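Local coordinates for mevalonate kinase (Staphylococcus aureus, PDB 2X7I), which probably catalyses the ATP-dependent phosphorylation of mevalonate to 5-phosphomevalonate, at residues R188-H192 / G271-S275; Y59-L63 / A299-I303. All coordinates share one frame. Residue numbers count along the deposited sequence, not the author numbering.

Interaction 1 of 2, residues R188-H192 / G271-S275; sequences RQAVH and GRGGS. Unlike the reference sequence in segment 188-192: His192 (reference Glu).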
loop_
_atom_site.group_PDB
_atom_site.type_symbol
_atom_site.label_atom_id
_atom_site.label_comp_id
_atom_site.label_asym_id
_atom_site.label_seq_id
_atom_site.Cartn_x
_atom_site.Cartn_y
_atom_site.Cartn_z
ATOM N N ARG A 188 -2.033 2.446 18.648
ATOM C CA ARG A 188 -2.853 2.830 17.494
ATOM C C ARG A 188 -2.206 3.959 16.707
ATOM O O ARG A 188 -1.551 4.842 17.264
ATOM C CB ARG A 188 -4.278 3.209 17.918
ATOM C CG ARG A 188 -4.994 2.139 18.752
ATOM C CD ARG A 188 -4.610 0.709 18.334
ATOM N NE ARG A 188 -5.489 -0.306 18.916
ATOM C CZ ARG A 188 -6.502 -0.904 18.285
ATOM N NH1 ARG A 188 -6.803 -0.610 17.017
ATOM N NH2 ARG A 188 -7.226 -1.811 18.935
ATOM N N GLN A 189 -2.412 3.910 15.395
ATOM C CA GLN A 189 -1.693 4.751 14.448
ATOM C C GLN A 189 -2.149 6.204 14.507
ATOM O O GLN A 189 -3.322 6.487 14.757
ATOM C CB GLN A 189 -1.885 4.207 13.028
ATOM C CG GLN A 189 -1.335 2.798 12.807
ATOM C CD GLN A 189 0.153 2.689 13.084
ATOM O OE1 GLN A 189 0.924 3.594 12.765
ATOM N NE2 GLN A 189 0.563 1.578 13.680
ATOM N N ALA A 190 -1.215 7.122 14.269
ATOM C CA ALA A 190 -1.523 8.548 14.248
ATOM C C ALA A 190 -2.201 8.923 12.934
ATOM O O ALA A 190 -1.609 9.592 12.086
ATOM C CB ALA A 190 -0.258 9.370 14.454
ATOM N N VAL A 191 -3.447 8.477 12.783
ATOM C CA VAL A 191 -4.286 8.830 11.641
ATOM C C VAL A 191 -5.428 9.718 12.120
ATOM O O VAL A 191 -5.655 9.850 13.324
ATOM C CB VAL A 191 -4.859 7.586 10.924
ATOM C CG1 VAL A 191 -3.746 6.798 10.262
ATOM C CG2 VAL A 191 -5.647 6.714 11.889
ATOM N N HIS A 192 -6.144 10.317 11.170
ATOM C CA HIS A 192 -7.171 11.313 11.470
ATOM C C HIS A 192 -8.517 10.892 10.896
ATOM O O HIS A 192 -9.432 10.544 11.640
ATOM C CB HIS A 192 -6.754 12.676 10.907
ATOM C CG HIS A 192 -5.294 12.975 11.077
ATOM N ND1 HIS A 192 -4.401 12.950 10.027
ATOM C CD2 HIS A 192 -4.568 13.287 12.178
ATOM C CE1 HIS A 192 -3.191 13.243 10.471
ATOM N NE2 HIS A 192 -3.266 13.451 11.774
ATOM N N GLY A 271 -7.220 12.949 3.424
ATOM C CA GLY A 271 -6.919 13.587 4.717
ATOM C C GLY A 271 -6.797 12.663 5.924
ATOM O O GLY A 271 -6.531 13.132 7.025
ATOM N N ARG A 272 -6.991 11.356 5.734
ATOM C CA ARG A 272 -6.753 10.381 6.812
ATOM C C ARG A 272 -5.274 10.376 7.233
ATOM O O ARG A 272 -4.962 10.321 8.419
ATOM C CB ARG A 272 -7.210 8.972 6.402
ATOM C CG ARG A 272 -6.984 7.894 7.472
ATOM C CD ARG A 272 -7.604 6.577 7.071
ATOM N NE ARG A 272 -7.356 5.516 8.052
ATOM C CZ ARG A 272 -6.241 4.792 8.139
ATOM N NH1 ARG A 272 -5.222 4.983 7.311
ATOM N NH2 ARG A 272 -6.142 3.860 9.069
ATOM N N GLY A 273 -4.375 10.416 6.255
ATOM C CA GLY A 273 -2.952 10.594 6.517
ATOM C C GLY A 273 -2.223 9.326 6.909
ATOM O O GLY A 273 -1.276 9.372 7.713
ATOM N N GLY A 274 -2.654 8.196 6.340
ATOM C CA GLY A 274 -1.922 6.944 6.467
ATOM C C GLY A 274 -0.475 7.128 6.043
ATOM O O GLY A 274 0.452 6.689 6.730
ATOM N N SER A 275 -0.286 7.784 4.905
ATOM C CA SER A 275 1.037 8.216 4.472
ATOM C C SER A 275 1.020 9.711 4.187
ATOM O O SER A 275 -0.042 10.299 3.921
ATOM C CB SER A 275 1.466 7.463 3.209
ATOM O OG SER A 275 1.539 6.068 3.449
#

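Interaction 2 of 2, residues Y59-L63 / A299-I303; sequences YDGML and AHTWI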
loop_
_atom_site.group_PDB
_atom_site.type_symbol
_atom_site.label_atom_id
_atom_site.label_comp_id
_atom_site.label_asym_id
_atom_site.label_seq_id
_atom_site.Cartn_x
_atom_site.Cartn_y
_atom_site.Cartn_z
ATOM N N TYR A 59 10.348 -5.801 9.943
ATOM C CA TYR A 59 11.593 -5.097 9.699
ATOM C C TYR A 59 11.427 -3.658 10.131
ATOM O O TYR A 59 10.334 -3.094 10.037
ATOM C CB TYR A 59 12.015 -5.234 8.228
ATOM C CG TYR A 59 12.600 -6.600 7.960
ATOM C CD1 TYR A 59 13.975 -6.791 7.859
ATOM C CD2 TYR A 59 11.779 -7.717 7.863
ATOM C CE1 TYR A 59 14.503 -8.053 7.636
ATOM C CE2 TYR A 59 12.306 -8.983 7.640
ATOM C CZ TYR A 59 13.657 -9.143 7.526
ATOM O OH TYR A 59 14.160 -10.406 7.313
ATOM N N ASP A 60 12.516 -3.089 10.633
ATOM C CA ASP A 60 12.489 -1.810 11.323
ATOM C C ASP A 60 11.732 -1.944 12.662
ATOM O O ASP A 60 11.427 -3.066 13.094
ATOM C CB ASP A 60 11.901 -0.726 10.420
ATOM C CG ASP A 60 12.356 0.650 10.817
ATOM O OD1 ASP A 60 13.301 1.196 10.186
ATOM O OD2 ASP A 60 11.778 1.163 11.803
ATOM N N GLY A 61 11.475 -0.822 13.338
ATOM C CA GLY A 61 10.715 -0.829 14.595
ATOM C C GLY A 61 9.208 -0.698 14.382
ATOM O O GLY A 61 8.546 0.066 15.076
ATOM N N MET A 62 8.672 -1.436 13.418
ATOM C CA MET A 62 7.244 -1.388 13.114
ATOM C C MET A 62 6.460 -2.413 13.928
ATOM O O MET A 62 6.979 -3.468 14.302
ATOM C CB MET A 62 7.000 -1.586 11.618
ATOM C CG MET A 62 7.520 -0.420 10.792
ATOM S SD MET A 62 7.299 -0.646 9.032
ATOM C CE MET A 62 8.665 0.323 8.387
ATOM N N LEU A 63 5.210 -2.073 14.218
ATOM C CA LEU A 63 4.312 -2.972 14.925
ATOM C C LEU A 63 3.856 -4.093 14.000
ATOM O O LEU A 63 3.884 -3.960 12.772
ATOM C CB LEU A 63 3.092 -2.216 15.451
ATOM C CG LEU A 63 3.336 -1.005 16.357
ATOM C CD1 LEU A 63 2.012 -0.342 16.697
ATOM C CD2 LEU A 63 4.086 -1.395 17.628
ATOM N N ALA A 299 8.536 8.683 11.515
ATOM C CA ALA A 299 8.840 7.370 12.093
ATOM C C ALA A 299 9.467 6.418 11.072
ATOM O O ALA A 299 10.435 5.730 11.388
ATOM C CB ALA A 299 7.588 6.747 12.719
ATOM N N HIS A 300 8.920 6.382 9.861
ATOM C CA HIS A 300 9.414 5.487 8.802
ATOM C C HIS A 300 9.247 6.157 7.442
ATOM O O HIS A 300 8.309 6.924 7.238
ATOM C CB HIS A 300 8.661 4.145 8.800
ATOM C CG HIS A 300 8.488 3.533 10.158
ATOM N ND1 HIS A 300 9.471 2.791 10.776
ATOM C CD2 HIS A 300 7.441 3.557 11.017
ATOM C CE1 HIS A 300 9.037 2.382 11.957
ATOM N NE2 HIS A 300 7.804 2.829 12.126
ATOM N N THR A 301 10.160 5.872 6.520
ATOM C CA THR A 301 10.105 6.447 5.179
ATOM C C THR A 301 10.455 5.445 4.084
ATOM O O THR A 301 11.089 4.436 4.343
ATOM C CB THR A 301 11.032 7.678 5.046
ATOM O OG1 THR A 301 12.379 7.302 5.358
ATOM C CG2 THR A 301 10.575 8.804 5.986
ATOM N N TRP A 302 9.996 5.729 2.868
ATOM C CA TRP A 302 10.359 4.955 1.671
ATOM C C TRP A 302 10.538 5.890 0.477
ATOM O O TRP A 302 9.880 6.927 0.385
ATOM C CB TRP A 302 9.264 3.947 1.301
ATOM C CG TRP A 302 8.896 2.935 2.348
ATOM C CD1 TRP A 302 9.355 1.663 2.449
ATOM C CD2 TRP A 302 7.951 3.107 3.410
ATOM N NE1 TRP A 302 8.765 1.025 3.519
ATOM C CE2 TRP A 302 7.900 1.892 4.126
ATOM C CE3 TRP A 302 7.150 4.172 3.831
ATOM C CZ2 TRP A 302 7.080 1.712 5.238
ATOM C CZ3 TRP A 302 6.333 3.993 4.932
ATOM C CH2 TRP A 302 6.299 2.773 5.624
ATOM N N ILE A 303 11.410 5.508 -0.446
ATOM C CA ILE A 303 11.567 6.228 -1.691
ATOM C C ILE A 303 11.020 5.366 -2.818
ATOM O O ILE A 303 11.475 4.243 -3.026
ATOM C CB ILE A 303 13.041 6.603 -1.965
ATOM C CG1 ILE A 303 13.535 7.620 -0.930
ATOM C CG2 ILE A 303 13.186 7.178 -3.368
ATOM C CD1 ILE A 303 15.025 7.903 -1.001
HETATM O O HOH W 1 6.486 2.137 14.436
#

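Interaction 1 of 2, residues R188-H192 / G271-S275
This is a loop-to-loop contact in the C-terminal part of the kinase: 188-192, which follows strand 175-180, lies against 271-275, part of the glycine-rich link between strands 264-267 and 276-280. That link belongs to the GAGxGG signature of GHMP kinases, a motif of the family's active-site region. The two segments bury 239 Å² together, and their CA atoms come closest at His192–Arg272 (4.8 Å) and Val191–Gly273 (5.6 Å). One clear hydrogen bond joins them, His192 N to Arg272 O, 3.0 Å with an N-H...O angle of 152°. An inverse gamma turn centred on Ala190 bends the chain just before this point. Val191 CG1 packs over one face of the Arg272 guanidinium, 3.8 Å from Arg272 NH1, and lies 4.2 Å from Gly274 CA. The Arg272 side chain is extended, with chi1 to chi3 all t, and NH2 bonds to the backbone O of Ser98; it also lies about 5 Å from a bound citrate, probably from the crystallisation liquor, though such molecules often mark pockets. Gly273 has a positive phi (82°), which by itself favours glycine, and in this protein a CB would be tight against His192 ND1, at 3.2 Å. His192 replaces the reference Glu and stacks on His247; it is the last residue modelled before the gap 193-200. Gly274 O and Gln189 OE1 both accept hydrogen bonds from Arg99, linking the two loops to the segment ahead of helix 103-119.

Interaction 2 of 2, residues Y59-L63 / A299-I303
Ala299 opens the second segment and, with His300, faces Asp180 in a classic beta bulge at the start of strand 300-305. His300 then makes most of the contact, pointing toward 59-63. Met62 CG lies 3.4 Å from His300 CE1 and 3.6 Å from the ring centroid, 20° off the normal, a CH-pi contact; Met62 SD is 4.4 Å from that centroid, 7° off the normal, a sulfur-aromatic one. Near the ring plane, Asp60 OD2 is 3.0 Å from His300 ND1. Separately, Asp60 OD2 accepts a hydrogen bond from Gly61 N at 2.5 Å. A water bridges His300 NE2 (2.7 Å) and Gly61 O (3.0 Å). Thr301 points away, packing on helix 283-295. Trp302 starts sideways, but its CZ2 reaches Met62 CE at 3.8 Å, while its ring meets Phe34 edge-to-face. The imidazole is thus packed by Met62 on one face while its polar edge meets Asp60 and a water, so one ring serves both Met-aromatic and polar contacts at the surface.

Along the chain the segments run 59-63, 188-192, 271-275, 299-303, so interaction 1 is nested inside the loop closed by interaction 2. Their centres lie 15 Å apart, and they touch where Gln189 NE2 packs at 3.9 Å from Leu63 CD1. Both involve the antiparallel sheet of order 264-267, 276-280, 175-180, 300-305. In interaction 1, 271-275 joins two of its strands, while 188-192 leads from strand 175-180 towards helix 203-222; interaction 2 uses one of its two outermost strands, 300-305. Segment 59-63 follows strand 53-58 of the six-stranded mixed sheet, so interaction 2 ties that sheet's loop to the four-stranded sheet, close to interaction 1's glycine-rich loop.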